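Local coordinates for thiamine-binding periplasmic protein (Escherichia coli, PDB 2QRY) that binds thiamine, thiamine phosphate and thiamine diphosphate with high affinity, serving as the periplasmic component of the ThiBPQ ABC transporter for thiamine import, at residues 89-94 / 312-317; 128-133 / 237-242; 145-150 / 187-192; 152-157 / 212-217; 169-174 / 319-324. One frame throughout, in Å; residues are numbered along the deposited sequence.

Interactions 2, 3, 4 and 5 form one continuous body of packing, and interaction 1 joins it through helix 310-328. Interactions 2 and 4 share a sheet: strand 121-133 pairs with strand 214-218, and the centres of the two interactions are about 11 Å apart. Interaction 3 adjoins interaction 4, where K192 O accepts a probable hydrogen bond from V156 N at 2.7 Å. M174, at the end of segment 169-174, reaches V148 and L189 of interaction 3, while L172 of interaction 5 touches V313 of interaction 1. Thiamin phosphate lies about 8 Å from the side chains of L89 in interaction 1 and L216 in interaction 4; interaction 3 is away from the binding site.

Interaction 1. Residues 89-94 / 312-317; sequences LLDAAS and EVAAQR
R317 and L89 meet side chain to side chain, crossing at about a right angle, while A314 supplies the other main point of touch between the two segments. The arginine begins with CG in the crowded position between the backbone N and the carbonyl carbon (chi1 74°), then runs extended from CG to NE. This lays the guanidinium across the gap, where NH1 comes to 3.2 Å from L89 CD2. NH2 reaches a second apolar group, with A92 CB 3.9 Å away. Both approaches are oblique to the guanidinium plane, and no hydrogen bond joins the segments, so within this contact the guanidinium meets apolar groups. V64 of helix 63-73 packs against the same arginine.

A314 needs no reach. Its CB points at helix 90-96 and fits beside D91: CB to CB is 3.7 Å, and D91 OD2 lies 3.5 Å from A314 CB. The backbones are nearest here, A92 CA to A314 CA being 5.6 Å, a spacing that small residues on both sides permit. Around this point the short helical segments pass at 82° with 8.5 Å between their axes.

L89, the buried member, also touches L168 of helix 165-178, and its side chain is about 4 Å from that of T165 and about 5 Å from G63, both of which bind thiamine. The contact thus brings helix 90-96, which follows strand 81-86, against the early turns of the C-terminal helix near the thiamine pocket, consistent with the two-lobed fold of bacterial solute-binding proteins, where ligand lies between the lobes.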
# COMPACT_ATOMS: atom_id res chain seq x y z
N LEU A 89 0.02 -10.23 -0.11
CA LEU A 89 -0.57 -10.98 0.99
C LEU A 89 -1.67 -11.93 0.56
O LEU A 89 -2.24 -12.63 1.40
CB LEU A 89 -1.14 -10.02 2.03
CG LEU A 89 -0.20 -9.03 2.73
CD1 LEU A 89 -1.02 -7.99 3.47
CD2 LEU A 89 0.73 -9.79 3.68
N LEU A 90 -1.98 -11.97 -0.73
CA LEU A 90 -3.05 -12.83 -1.25
C LEU A 90 -3.01 -14.29 -0.81
O LEU A 90 -3.98 -14.80 -0.26
CB LEU A 90 -3.08 -12.79 -2.78
CG LEU A 90 -3.34 -11.44 -3.46
CD1 LEU A 90 -3.40 -11.67 -4.98
CD2 LEU A 90 -4.64 -10.84 -2.96
N ASP A 91 -1.88 -14.95 -1.04
CA ASP A 91 -1.73 -16.35 -0.67
C ASP A 91 -2.00 -16.53 0.82
O ASP A 91 -2.79 -17.39 1.22
CB ASP A 91 -0.32 -16.82 -1.00
CG ASP A 91 -0.23 -18.32 -1.17
OD1 ASP A 91 -0.68 -18.82 -2.22
OD2 ASP A 91 0.30 -19.00 -0.26
N ALA A 92 -1.33 -15.71 1.62
CA ALA A 92 -1.47 -15.75 3.07
C ALA A 92 -2.92 -15.57 3.50
O ALA A 92 -3.40 -16.27 4.40
CB ALA A 92 -0.60 -14.67 3.70
N ALA A 93 -3.61 -14.64 2.85
CA ALA A 93 -5.01 -14.36 3.16
C ALA A 93 -5.93 -15.54 2.82
O ALA A 93 -6.70 -15.99 3.67
CB ALA A 93 -5.48 -13.11 2.43
N SER A 94 -5.85 -16.03 1.59
CA SER A 94 -6.70 -17.14 1.17
C SER A 94 -6.46 -18.43 1.97
O SER A 94 -7.40 -19.12 2.34
CB SER A 94 -6.51 -17.42 -0.33
OG SER A 94 -5.38 -18.24 -0.57
N GLU A 312 5.18 -17.05 -3.75
CA GLU A 312 6.58 -16.87 -3.40
C GLU A 312 6.78 -16.06 -2.13
O GLU A 312 7.66 -16.37 -1.33
CB GLU A 312 7.32 -16.22 -4.57
CG GLU A 312 7.24 -17.04 -5.85
CD GLU A 312 7.90 -16.36 -7.04
OE1 GLU A 312 7.54 -15.20 -7.35
OE2 GLU A 312 8.76 -16.99 -7.68
N VAL A 313 5.96 -15.04 -1.92
CA VAL A 313 6.09 -14.22 -0.73
C VAL A 313 5.63 -14.94 0.53
O VAL A 313 6.33 -14.93 1.54
CB VAL A 313 5.31 -12.90 -0.88
CG1 VAL A 313 5.95 -12.04 -1.95
CG2 VAL A 313 3.87 -13.18 -1.24
N ALA A 314 4.47 -15.58 0.48
CA ALA A 314 3.95 -16.30 1.63
C ALA A 314 4.90 -17.41 2.06
O ALA A 314 5.08 -17.67 3.25
CB ALA A 314 2.58 -16.88 1.31
N ALA A 315 5.53 -18.07 1.09
CA ALA A 315 6.46 -19.15 1.38
C ALA A 315 7.79 -18.70 2.00
O ALA A 315 8.42 -19.47 2.73
CB ALA A 315 6.74 -19.94 0.10
N GLN A 316 8.21 -17.47 1.73
CA GLN A 316 9.49 -17.00 2.25
C GLN A 316 9.49 -15.72 3.07
O GLN A 316 10.54 -15.33 3.57
CB GLN A 316 10.48 -16.83 1.10
CG GLN A 316 10.97 -18.10 0.45
CD GLN A 316 11.74 -17.83 -0.83
OE1 GLN A 316 11.15 -17.54 -1.88
NE2 GLN A 316 13.07 -17.89 -0.76
N ARG A 317 8.36 -15.05 3.22
CA ARG A 317 8.37 -13.79 3.95
C ARG A 317 8.83 -13.88 5.40
O ARG A 317 9.45 -12.94 5.91
CB ARG A 317 7.02 -13.08 3.87
CG ARG A 317 5.89 -13.67 4.70
CD ARG A 317 4.76 -12.65 4.85
NE ARG A 317 3.60 -13.22 5.53
CZ ARG A 317 2.58 -12.51 6.01
NH1 ARG A 317 2.55 -11.19 5.90
NH2 ARG A 317 1.58 -13.15 6.61

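Interaction 2. Residues 128-133 / 237-242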
# COMPACT_ATOMS: atom_id res chain seq x y z
N PHE A 128 6.22 1.50 -5.03
CA PHE A 128 6.97 1.97 -3.88
C PHE A 128 8.21 2.70 -4.36
O PHE A 128 8.86 2.28 -5.33
CB PHE A 128 7.38 0.80 -2.98
CG PHE A 128 6.23 -0.03 -2.49
CD1 PHE A 128 5.23 0.53 -1.70
CD2 PHE A 128 6.14 -1.38 -2.83
CE1 PHE A 128 4.16 -0.23 -1.26
CE2 PHE A 128 5.08 -2.15 -2.39
CZ PHE A 128 4.08 -1.58 -1.61
N ALA A 129 8.54 3.79 -3.69
CA ALA A 129 9.70 4.57 -4.05
C ALA A 129 10.11 5.47 -2.88
O ALA A 129 9.29 5.78 -2.02
CB ALA A 129 9.39 5.42 -5.27
N PHE A 130 11.37 5.87 -2.86
CA PHE A 130 11.84 6.76 -1.82
C PHE A 130 11.59 8.20 -2.23
O PHE A 130 11.99 8.62 -3.31
CB PHE A 130 13.33 6.54 -1.55
CG PHE A 130 13.62 5.29 -0.77
CD1 PHE A 130 13.86 4.09 -1.42
CD2 PHE A 130 13.66 5.32 0.61
CE1 PHE A 130 14.13 2.93 -0.70
CE2 PHE A 130 13.94 4.17 1.35
CZ PHE A 130 14.17 2.97 0.68
N VAL A 131 10.91 8.93 -1.36
CA VAL A 131 10.61 10.34 -1.61
C VAL A 131 11.60 11.23 -0.87
O VAL A 131 12.04 10.90 0.23
CB VAL A 131 9.19 10.69 -1.14
CG1 VAL A 131 9.00 12.20 -1.15
CG2 VAL A 131 8.17 10.02 -2.05
N TYR A 132 11.95 12.35 -1.50
CA TYR A 132 12.88 13.32 -0.91
C TYR A 132 12.47 14.74 -1.28
O TYR A 132 11.57 14.96 -2.09
CB TYR A 132 14.32 13.07 -1.37
CG TYR A 132 14.52 13.26 -2.86
CD1 TYR A 132 14.16 12.26 -3.77
CD2 TYR A 132 15.03 14.45 -3.37
CE1 TYR A 132 14.31 12.44 -5.15
CE2 TYR A 132 15.18 14.66 -4.75
CZ TYR A 132 14.82 13.65 -5.63
OH TYR A 132 14.97 13.84 -6.97
N ASP A 133 13.16 15.71 -0.68
CA ASP A 133 12.90 17.13 -0.92
C ASP A 133 14.02 17.66 -1.83
O ASP A 133 15.16 17.79 -1.38
CB ASP A 133 12.92 17.89 0.40
CG ASP A 133 12.44 19.33 0.26
OD1 ASP A 133 12.71 19.96 -0.78
OD2 ASP A 133 11.81 19.83 1.22
N ALA A 237 12.36 9.24 -6.15
CA ALA A 237 13.54 8.86 -6.93
C ALA A 237 13.27 7.64 -7.79
O ALA A 237 12.82 6.60 -7.30
CB ALA A 237 14.71 8.61 -6.01
N ASN A 238 13.54 7.77 -9.09
CA ASN A 238 13.32 6.69 -10.04
C ASN A 238 14.60 5.84 -10.10
O ASN A 238 15.62 6.29 -10.62
CB ASN A 238 13.00 7.30 -11.42
CG ASN A 238 12.47 6.27 -12.42
OD1 ASN A 238 11.76 5.32 -12.07
ND2 ASN A 238 12.81 6.47 -13.69
N PHE A 239 14.54 4.62 -9.56
CA PHE A 239 15.71 3.75 -9.56
C PHE A 239 15.83 2.85 -10.79
O PHE A 239 14.84 2.34 -11.31
CB PHE A 239 15.75 2.91 -8.28
CG PHE A 239 15.96 3.71 -7.02
CD1 PHE A 239 16.43 5.02 -7.08
CD2 PHE A 239 15.72 3.14 -5.77
CE1 PHE A 239 16.64 5.76 -5.93
CE2 PHE A 239 15.93 3.88 -4.60
CZ PHE A 239 16.39 5.19 -4.68
N SER A 240 17.07 2.67 -11.24
CA SER A 240 17.37 1.87 -12.42
C SER A 240 17.04 0.38 -12.31
O SER A 240 16.89 -0.29 -13.33
CB SER A 240 18.84 2.05 -12.82
OG SER A 240 19.73 1.67 -11.78
N GLU A 241 16.94 -0.15 -11.09
CA GLU A 241 16.60 -1.56 -10.95
C GLU A 241 15.12 -1.76 -11.26
O GLU A 241 14.68 -2.87 -11.55
CB GLU A 241 16.89 -2.07 -9.53
CG GLU A 241 18.35 -1.99 -9.10
CD GLU A 241 18.63 -0.77 -8.25
OE1 GLU A 241 17.76 0.14 -8.22
OE2 GLU A 241 19.71 -0.71 -7.63
N GLY A 242 14.36 -0.67 -11.21
CA GLY A 242 12.93 -0.76 -11.44
C GLY A 242 12.25 -0.71 -10.09
O GLY A 242 12.93 -0.73 -9.06
O HOH W 1 13.05 4.99 -5.05
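F130 and F239 turn their rings toward each other at a slant, neither flat on nor edge on, and touch where F130 CD1 lies 3.8 Å from F239 CE2. Both carry CG beside the backbone N, anti to the carbonyl carbon (chi1 -75° in F130). A water lies beside them: it sits over one face of F239, 3.1 Å above the plane and offset toward the rim, and in plane at the edge of F130.

Y132 approaches differently. Its ring presents an edge to A237, with Y132 CE1 3.9 Å from A237 CB and the A237 N near the ring plane. P140 and L137 touch this ring too.

The backbone bond is direct: A237 N donates a hydrogen bond to F130 O at 2.9 Å, nearly along the C=O axis. The return bond is replaced by the water, which accepts from F130 N at 2.9 Å and donates to A237 O at 2.8 Å. Strand 234-236 pairs antiparallel with strand 121-133, and A237 continues that register. The chemistry implies a strand pair beginning to part: one direct bond remains, the water satisfies the second pair of buried backbone atoms, and the F130 and F239 rings flank the water.

Interaction 3. Residues 145-150 / 187-192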
# COMPACT_ATOMS: atom_id res chain seq x y z
N LYS A 145 20.55 0.24 -5.06
CA LYS A 145 21.92 -0.19 -4.77
C LYS A 145 22.78 0.97 -4.26
O LYS A 145 23.52 0.82 -3.30
CB LYS A 145 22.55 -0.80 -6.02
CG LYS A 145 24.02 -1.18 -5.88
CD LYS A 145 24.45 -2.08 -7.04
CE LYS A 145 25.91 -2.48 -6.96
NZ LYS A 145 26.80 -1.36 -7.34
N GLU A 146 22.67 2.12 -4.91
CA GLU A 146 23.44 3.28 -4.50
C GLU A 146 22.99 3.76 -3.11
O GLU A 146 23.82 4.02 -2.25
CB GLU A 146 23.30 4.42 -5.51
CG GLU A 146 23.90 5.72 -5.03
CD GLU A 146 23.92 6.79 -6.09
OE1 GLU A 146 22.95 6.88 -6.89
OE2 GLU A 146 24.90 7.56 -6.13
N LEU A 147 21.68 3.86 -2.92
CA LEU A 147 21.13 4.28 -1.63
C LEU A 147 21.70 3.44 -0.49
O LEU A 147 22.01 3.96 0.58
CB LEU A 147 19.60 4.17 -1.65
CG LEU A 147 18.83 4.40 -0.35
CD1 LEU A 147 17.34 4.53 -0.65
CD2 LEU A 147 19.05 3.24 0.60
N VAL A 148 21.84 2.14 -0.73
CA VAL A 148 22.36 1.22 0.27
C VAL A 148 23.88 1.26 0.44
O VAL A 148 24.39 1.20 1.55
CB VAL A 148 21.97 -0.25 -0.07
CG1 VAL A 148 22.70 -1.21 0.87
CG2 VAL A 148 20.47 -0.45 0.03
N GLU A 149 24.59 1.36 -0.68
CA GLU A 149 26.04 1.33 -0.66
C GLU A 149 26.82 2.65 -0.69
O GLU A 149 27.98 2.69 -0.30
CB GLU A 149 26.52 0.41 -1.78
CG GLU A 149 26.14 -1.04 -1.54
CD GLU A 149 26.12 -1.87 -2.80
OE1 GLU A 149 27.02 -1.68 -3.65
OE2 GLU A 149 25.22 -2.72 -2.93
N SER A 150 26.17 3.72 -1.14
CA SER A 150 26.82 5.03 -1.23
C SER A 150 27.50 5.45 0.06
O SER A 150 27.12 5.02 1.15
CB SER A 150 25.80 6.09 -1.63
OG SER A 150 26.38 7.38 -1.70
N GLN A 187 22.41 -4.52 6.52
CA GLN A 187 23.29 -3.96 7.54
C GLN A 187 23.79 -2.58 7.11
O GLN A 187 23.90 -1.67 7.93
CB GLN A 187 24.48 -4.89 7.80
CG GLN A 187 24.08 -6.18 8.49
CD GLN A 187 25.24 -7.13 8.71
OE1 GLN A 187 26.25 -6.77 9.32
NE2 GLN A 187 25.10 -8.35 8.21
N LYS A 188 24.06 -2.43 5.82
CA LYS A 188 24.53 -1.16 5.28
C LYS A 188 23.42 -0.12 5.33
O LYS A 188 23.68 1.06 5.61
CB LYS A 188 25.02 -1.32 3.84
CG LYS A 188 26.26 -2.18 3.68
CD LYS A 188 26.61 -2.36 2.21
CE LYS A 188 27.83 -3.26 2.02
NZ LYS A 188 28.08 -3.53 0.57
N LEU A 189 22.19 -0.54 5.05
CA LEU A 189 21.06 0.39 5.07
C LEU A 189 20.75 0.81 6.51
O LEU A 189 20.31 1.93 6.75
CB LEU A 189 19.81 -0.24 4.45
CG LEU A 189 18.95 0.67 3.55
CD1 LEU A 189 17.63 -0.02 3.22
CD2 LEU A 189 18.68 1.99 4.25
N ALA A 190 20.97 -0.10 7.45
CA ALA A 190 20.70 0.18 8.86
C ALA A 190 21.51 1.38 9.36
O ALA A 190 21.06 2.11 10.24
CB ALA A 190 21.00 -1.05 9.71
N LYS A 191 22.70 1.57 8.80
CA LYS A 191 23.57 2.68 9.20
C LYS A 191 23.03 4.04 8.76
O LYS A 191 23.42 5.07 9.29
CB LYS A 191 24.98 2.50 8.62
CG LYS A 191 25.72 1.27 9.11
CD LYS A 191 27.00 1.09 8.30
CE LYS A 191 27.69 -0.23 8.62
NZ LYS A 191 28.75 -0.52 7.62
N LYS A 192 22.15 4.03 7.77
CA LYS A 192 21.58 5.28 7.29
C LYS A 192 20.14 5.44 7.77
O LYS A 192 19.46 6.41 7.43
CB LYS A 192 21.62 5.31 5.76
CG LYS A 192 23.00 5.05 5.18
CD LYS A 192 23.00 5.09 3.66
CE LYS A 192 24.35 4.64 3.12
NZ LYS A 192 24.35 4.50 1.65
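This is a lysine-to-helix-end contact backed by apolar packing: K192, following the helix that holds K188 and L189, sends its ammonium group to the C-terminal end of helix 144-149. The chain is extended beyond CG, long enough for NZ to arrive among three backbone oxygens. NZ donates to L147 O at 2.6 Å, from above that carbonyl's plane, and to S150 O at 2.9 Å; a weak third bond goes to V148 O. These oxygens lie where the helix runs out, and the positive charge would probably be favoured by the helix's negative end. An alanine here would remove the ammonium group and is likely to leave L147 O and S150 O without this shared donor.

Beside this polar grip, L147 CD2 meets L189 CD2 at 3.9 Å, and V148 divides its two methyls between K188 and L189. With CG1 anti to the backbone N (chi1 172°), that methyl reaches K188 CB at 3.8 Å while CG2 rests on L189 CG. The K188 chain crosses E149 at a slant, its NZ 3.8 Å from E149 CG, but the carboxylate finds its hydrogen bond at Y178.

Helix 165-178 packs here too, its selenomethionine M174 touching both V148 and L189, while the K192 backbone joins strand 156-159 at V156.

Interaction 4. Residues 152-157 / 212-217; sequences QNWRVI and SDLVLS
R155 O takes L214 N almost head-on, at 2.9 Å and with a C=O...N angle of 171°, and I157 carries the next two bonds. I157 N donates to L214 O at 3.0 Å, and I157 O accepts from L216 N at 3.1 Å, so I157 is bonded to the residues before and after its partner V215, the usual parallel ladder. L214 O is gripped twice, since S212 OG donates to it at 2.9 Å from the opposite face of the carbonyl plane to I157 N. R155 O gets a further, weak bond from D213 N. D213 OD2 is placed to accept from R155 N, but its position is doubtful. V215 CA adds a CH...O contact to I157 O.

Strand 156-159 runs parallel to both 193-197 and 214-218, and helices lie between each strand and the next in the chain: beta-alpha-beta crossovers, as in the alpha/beta lobes of periplasmic binding proteins.

On one face of the sheet, I157 and V215 lie side by side, pointing the same way, with I157 CB 3.6 Å from V215 CG1. I157 CG1, anti to the carbonyl carbon (chi1 -74°), and CD1 run over S212, each 3.6 Å from its CB, and A203 and L206 of helix 200-208 pack on I157. Cut back to an alanine, this position would probably leave a gap between S212, V215 and that helix. On the other face L214 CD1 fits between V156 CG2 and W154 CB, and F130 of strand 121-133 touches V156 and L214. Q152 CB covers the centre of one face of the W154 ring.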
# COMPACT_ATOMS: atom_id res chain seq x y z
N GLN A 152 27.58 8.55 0.87
CA GLN A 152 26.82 9.72 1.30
C GLN A 152 26.08 9.36 2.59
O GLN A 152 25.64 8.22 2.76
CB GLN A 152 25.81 10.11 0.22
CG GLN A 152 26.41 10.45 -1.14
CD GLN A 152 26.67 11.94 -1.33
OE1 GLN A 152 27.50 12.54 -0.63
NE2 GLN A 152 25.97 12.55 -2.29
N ASN A 153 25.94 10.31 3.50
CA ASN A 153 25.23 10.06 4.75
C ASN A 153 23.76 10.46 4.66
O ASN A 153 23.29 11.33 5.40
CB ASN A 153 25.89 10.82 5.91
CG ASN A 153 27.23 10.24 6.29
OD1 ASN A 153 27.34 9.06 6.62
ND2 ASN A 153 28.27 11.08 6.26
N TRP A 154 23.03 9.83 3.74
CA TRP A 154 21.62 10.12 3.59
C TRP A 154 20.86 9.52 4.77
O TRP A 154 21.19 8.44 5.24
CB TRP A 154 21.08 9.50 2.29
CG TRP A 154 21.64 10.09 1.05
CD1 TRP A 154 21.75 11.41 0.74
CD2 TRP A 154 22.14 9.37 -0.08
NE1 TRP A 154 22.30 11.56 -0.52
CE2 TRP A 154 22.55 10.32 -1.04
CE3 TRP A 154 22.29 8.00 -0.37
CZ2 TRP A 154 23.09 9.96 -2.28
CZ3 TRP A 154 22.84 7.64 -1.60
CH2 TRP A 154 23.23 8.62 -2.54
N ARG A 155 19.86 10.25 5.26
CA ARG A 155 19.05 9.79 6.38
C ARG A 155 17.82 9.12 5.77
O ARG A 155 17.15 9.71 4.92
CB ARG A 155 18.61 10.97 7.24
CG ARG A 155 19.64 12.07 7.41
CD ARG A 155 20.66 11.74 8.47
NE ARG A 155 20.06 11.52 9.78
CZ ARG A 155 19.19 12.35 10.35
NH1 ARG A 155 18.81 13.46 9.72
NH2 ARG A 155 18.70 12.07 11.56
N VAL A 156 17.52 7.91 6.21
CA VAL A 156 16.38 7.18 5.68
C VAL A 156 15.42 6.71 6.76
O VAL A 156 15.82 6.37 7.87
CB VAL A 156 16.85 5.96 4.87
CG1 VAL A 156 15.68 5.06 4.55
CG2 VAL A 156 17.51 6.42 3.58
N ILE A 157 14.13 6.70 6.43
CA ILE A 157 13.09 6.22 7.32
C ILE A 157 12.16 5.31 6.50
O ILE A 157 11.82 5.63 5.36
CB ILE A 157 12.26 7.38 7.94
CG1 ILE A 157 13.09 8.09 9.01
CG2 ILE A 157 10.98 6.85 8.56
CD1 ILE A 157 12.42 9.29 9.64
N SER A 212 14.46 13.07 8.20
CA SER A 212 15.22 12.23 7.27
C SER A 212 15.28 12.85 5.87
O SER A 212 14.44 13.67 5.51
CB SER A 212 14.63 10.80 7.21
OG SER A 212 13.41 10.75 6.49
N ASP A 213 16.28 12.44 5.10
CA ASP A 213 16.46 12.94 3.74
C ASP A 213 15.54 12.18 2.79
O ASP A 213 15.12 12.71 1.76
CB ASP A 213 17.91 12.76 3.30
CG ASP A 213 18.88 13.56 4.16
OD1 ASP A 213 18.74 14.79 4.23
OD2 ASP A 213 19.80 12.95 4.75
N LEU A 214 15.24 10.93 3.15
CA LEU A 214 14.38 10.08 2.34
C LEU A 214 13.46 9.21 3.19
O LEU A 214 13.78 8.89 4.34
CB LEU A 214 15.24 9.17 1.46
CG LEU A 214 16.24 9.81 0.51
CD1 LEU A 214 17.60 9.15 0.66
CD2 LEU A 214 15.74 9.69 -0.91
N VAL A 215 12.30 8.85 2.62
CA VAL A 215 11.33 7.96 3.26
C VAL A 215 10.73 7.05 2.22
O VAL A 215 10.44 7.48 1.10
CB VAL A 215 10.10 8.68 3.88
CG1 VAL A 215 10.37 9.03 5.32
CG2 VAL A 215 9.74 9.91 3.04
N LEU A 216 10.52 5.78 2.58
CA LEU A 216 9.91 4.87 1.64
C LEU A 216 8.44 5.25 1.51
O LEU A 216 7.72 5.31 2.50
CB LEU A 216 9.99 3.43 2.12
CG LEU A 216 9.41 2.58 0.98
CD1 LEU A 216 10.46 1.61 0.51
CD2 LEU A 216 8.13 1.90 1.41
N SER A 217 8.01 5.54 0.28
CA SER A 217 6.62 5.91 0.03
C SER A 217 6.20 5.45 -1.37
O SER A 217 6.49 4.31 -1.75
CB SER A 217 6.45 7.43 0.17
OG SER A 217 5.08 7.78 0.30

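Interaction 5. Residues 169-174 / 319-324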
# COMPACT_ATOMS: atom_id res chain seq x y z
N GLY A 169 6.73 -4.10 1.13
CA GLY A 169 7.16 -3.77 -0.21
C GLY A 169 8.67 -3.55 -0.29
O GLY A 169 9.33 -4.13 -1.16
N LEU A 170 9.21 -2.73 0.61
CA LEU A 170 10.64 -2.48 0.62
C LEU A 170 11.42 -3.76 0.90
O LEU A 170 12.48 -3.98 0.33
CB LEU A 170 11.00 -1.43 1.68
CG LEU A 170 12.50 -1.14 1.81
CD1 LEU A 170 13.06 -0.72 0.46
CD2 LEU A 170 12.73 -0.06 2.85
N LEU A 171 10.90 -4.61 1.78
CA LEU A 171 11.57 -5.87 2.09
C LEU A 171 11.71 -6.71 0.82
O LEU A 171 12.78 -7.24 0.54
CB LEU A 171 10.79 -6.68 3.14
CG LEU A 171 11.38 -8.07 3.44
CD1 LEU A 171 12.40 -7.97 4.57
CD2 LEU A 171 10.27 -9.03 3.83
N LEU A 172 10.63 -6.80 0.05
CA LEU A 172 10.65 -7.60 -1.17
C LEU A 172 11.45 -6.94 -2.28
O LEU A 172 12.11 -7.61 -3.08
CB LEU A 172 9.22 -7.88 -1.63
CG LEU A 172 8.36 -8.52 -0.52
CD1 LEU A 172 6.90 -8.55 -0.94
CD2 LEU A 172 8.87 -9.92 -0.21
N TRP A 173 11.42 -5.61 -2.30
CA TRP A 173 12.15 -4.84 -3.29
C TRP A 173 13.64 -5.11 -3.12
O TRP A 173 14.35 -5.36 -4.09
CB TRP A 173 11.85 -3.36 -3.11
CG TRP A 173 12.39 -2.48 -4.19
CD1 TRP A 173 12.81 -2.86 -5.43
CD2 TRP A 173 12.45 -1.05 -4.16
NE1 TRP A 173 13.13 -1.75 -6.18
CE2 TRP A 173 12.91 -0.62 -5.42
CE3 TRP A 173 12.15 -0.08 -3.18
CZ2 TRP A 173 13.09 0.73 -5.74
CZ3 TRP A 173 12.33 1.26 -3.50
CH2 TRP A 173 12.79 1.65 -4.77
N MSE A 174 14.10 -5.05 -1.88
CA MSE A 174 15.49 -5.32 -1.57
C MSE A 174 15.84 -6.77 -1.94
O MSE A 174 16.94 -7.05 -2.44
CB MSE A 174 15.75 -5.11 -0.08
CG MSE A 174 15.77 -3.66 0.38
SE MSE A 174 17.47 -2.81 0.02
CE MSE A 174 18.47 -3.47 1.55
N ALA A 319 11.12 -15.95 6.70
CA ALA A 319 12.57 -16.06 6.76
C ALA A 319 13.23 -14.74 6.35
O ALA A 319 14.25 -14.35 6.92
CB ALA A 319 13.05 -17.20 5.87
N TRP A 320 12.66 -14.05 5.36
CA TRP A 320 13.24 -12.78 4.90
C TRP A 320 13.09 -11.70 5.95
O TRP A 320 13.97 -10.86 6.11
CB TRP A 320 12.60 -12.33 3.59
CG TRP A 320 12.99 -13.19 2.43
CD1 TRP A 320 14.11 -13.97 2.34
CD2 TRP A 320 12.30 -13.32 1.18
NE1 TRP A 320 14.16 -14.59 1.11
CE2 TRP A 320 13.06 -14.21 0.38
CE3 TRP A 320 11.12 -12.78 0.66
CZ2 TRP A 320 12.67 -14.57 -0.92
CZ3 TRP A 320 10.74 -13.14 -0.63
CH2 TRP A 320 11.51 -14.02 -1.40
N ILE A 321 11.97 -11.72 6.66
CA ILE A 321 11.74 -10.75 7.72
C ILE A 321 12.67 -11.03 8.90
O ILE A 321 13.22 -10.12 9.51
CB ILE A 321 10.27 -10.80 8.18
CG1 ILE A 321 9.41 -10.03 7.16
CG2 ILE A 321 10.13 -10.22 9.58
CD1 ILE A 321 7.92 -10.14 7.38
N SER A 322 12.86 -12.32 9.19
CA SER A 322 13.73 -12.73 10.29
C SER A 322 15.15 -12.25 10.03
O SER A 322 15.83 -11.77 10.94
CB SER A 322 13.71 -14.26 10.42
OG SER A 322 14.53 -14.68 11.48
N GLU A 323 15.60 -12.37 8.79
CA GLU A 323 16.94 -11.93 8.43
C GLU A 323 17.02 -10.42 8.52
O GLU A 323 17.99 -9.87 9.05
CB GLU A 323 17.26 -12.40 7.01
CG GLU A 323 17.36 -13.92 6.92
CD GLU A 323 17.35 -14.44 5.49
OE1 GLU A 323 18.20 -13.99 4.69
OE2 GLU A 323 16.49 -15.30 5.18
N TRP A 324 15.99 -9.75 8.02
CA TRP A 324 15.92 -8.29 8.05
C TRP A 324 16.07 -7.73 9.47
O TRP A 324 16.93 -6.87 9.71
CB TRP A 324 14.58 -7.80 7.49
CG TRP A 324 14.25 -6.37 7.88
CD1 TRP A 324 14.81 -5.23 7.38
CD2 TRP A 324 13.35 -5.95 8.91
NE1 TRP A 324 14.32 -4.13 8.04
CE2 TRP A 324 13.42 -4.55 8.99
CE3 TRP A 324 12.49 -6.63 9.79
CZ2 TRP A 324 12.67 -3.80 9.90
CZ3 TRP A 324 11.73 -5.89 10.70
CH2 TRP A 324 11.83 -4.49 10.75
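L171 stands between W320, I321 and W324, the main side chain in a near-perpendicular helix-helix crossing. Segments 169-174 and 319-324, of helix 165-178 and the C-terminal helix 310-328, cross at 92°, their axes 10.7 Å apart, a wide separation filled by large side chains. T165, at the start of the first helix, binds thiamine, but the I321 side chain is about 12 Å from the bound thiamin phosphate, so the crossing lies outside the pocket of this periplasmic binding fold.

The L171 side chain starts with CB pointing at the other helix. CB serves only as a stem, and CG sits anti to the backbone N (chi1 176°), which carries the fork straight outward so that both methyls arrive at helix 310-328. There the branches part. CD1 takes the W324 side: it comes to 3.6 Å from W324 CB, and it is equally near W320 O, a carbonyl oxygen already used within the helix by W324 N. CD2 goes the other way, resting against I321 CG1 at 3.6 Å and approaching W320 CB at 4.0 Å. I321 crosses the leucine at about a right angle, while both tryptophans lie at a slant to it.

One residue on, L172 adds a second point of contact. Its CB does not point at the other helix, but CD2 comes in toward W320. F308 packs on both L172 and W320.

The W324 indole meets W186 edge-to-face, and its NE1 bonds to Y158 OH. On the W320 side, the L172 CD2 methyl lies near the plane of the W320 ring, at its edge, 3.7 Å from CZ3.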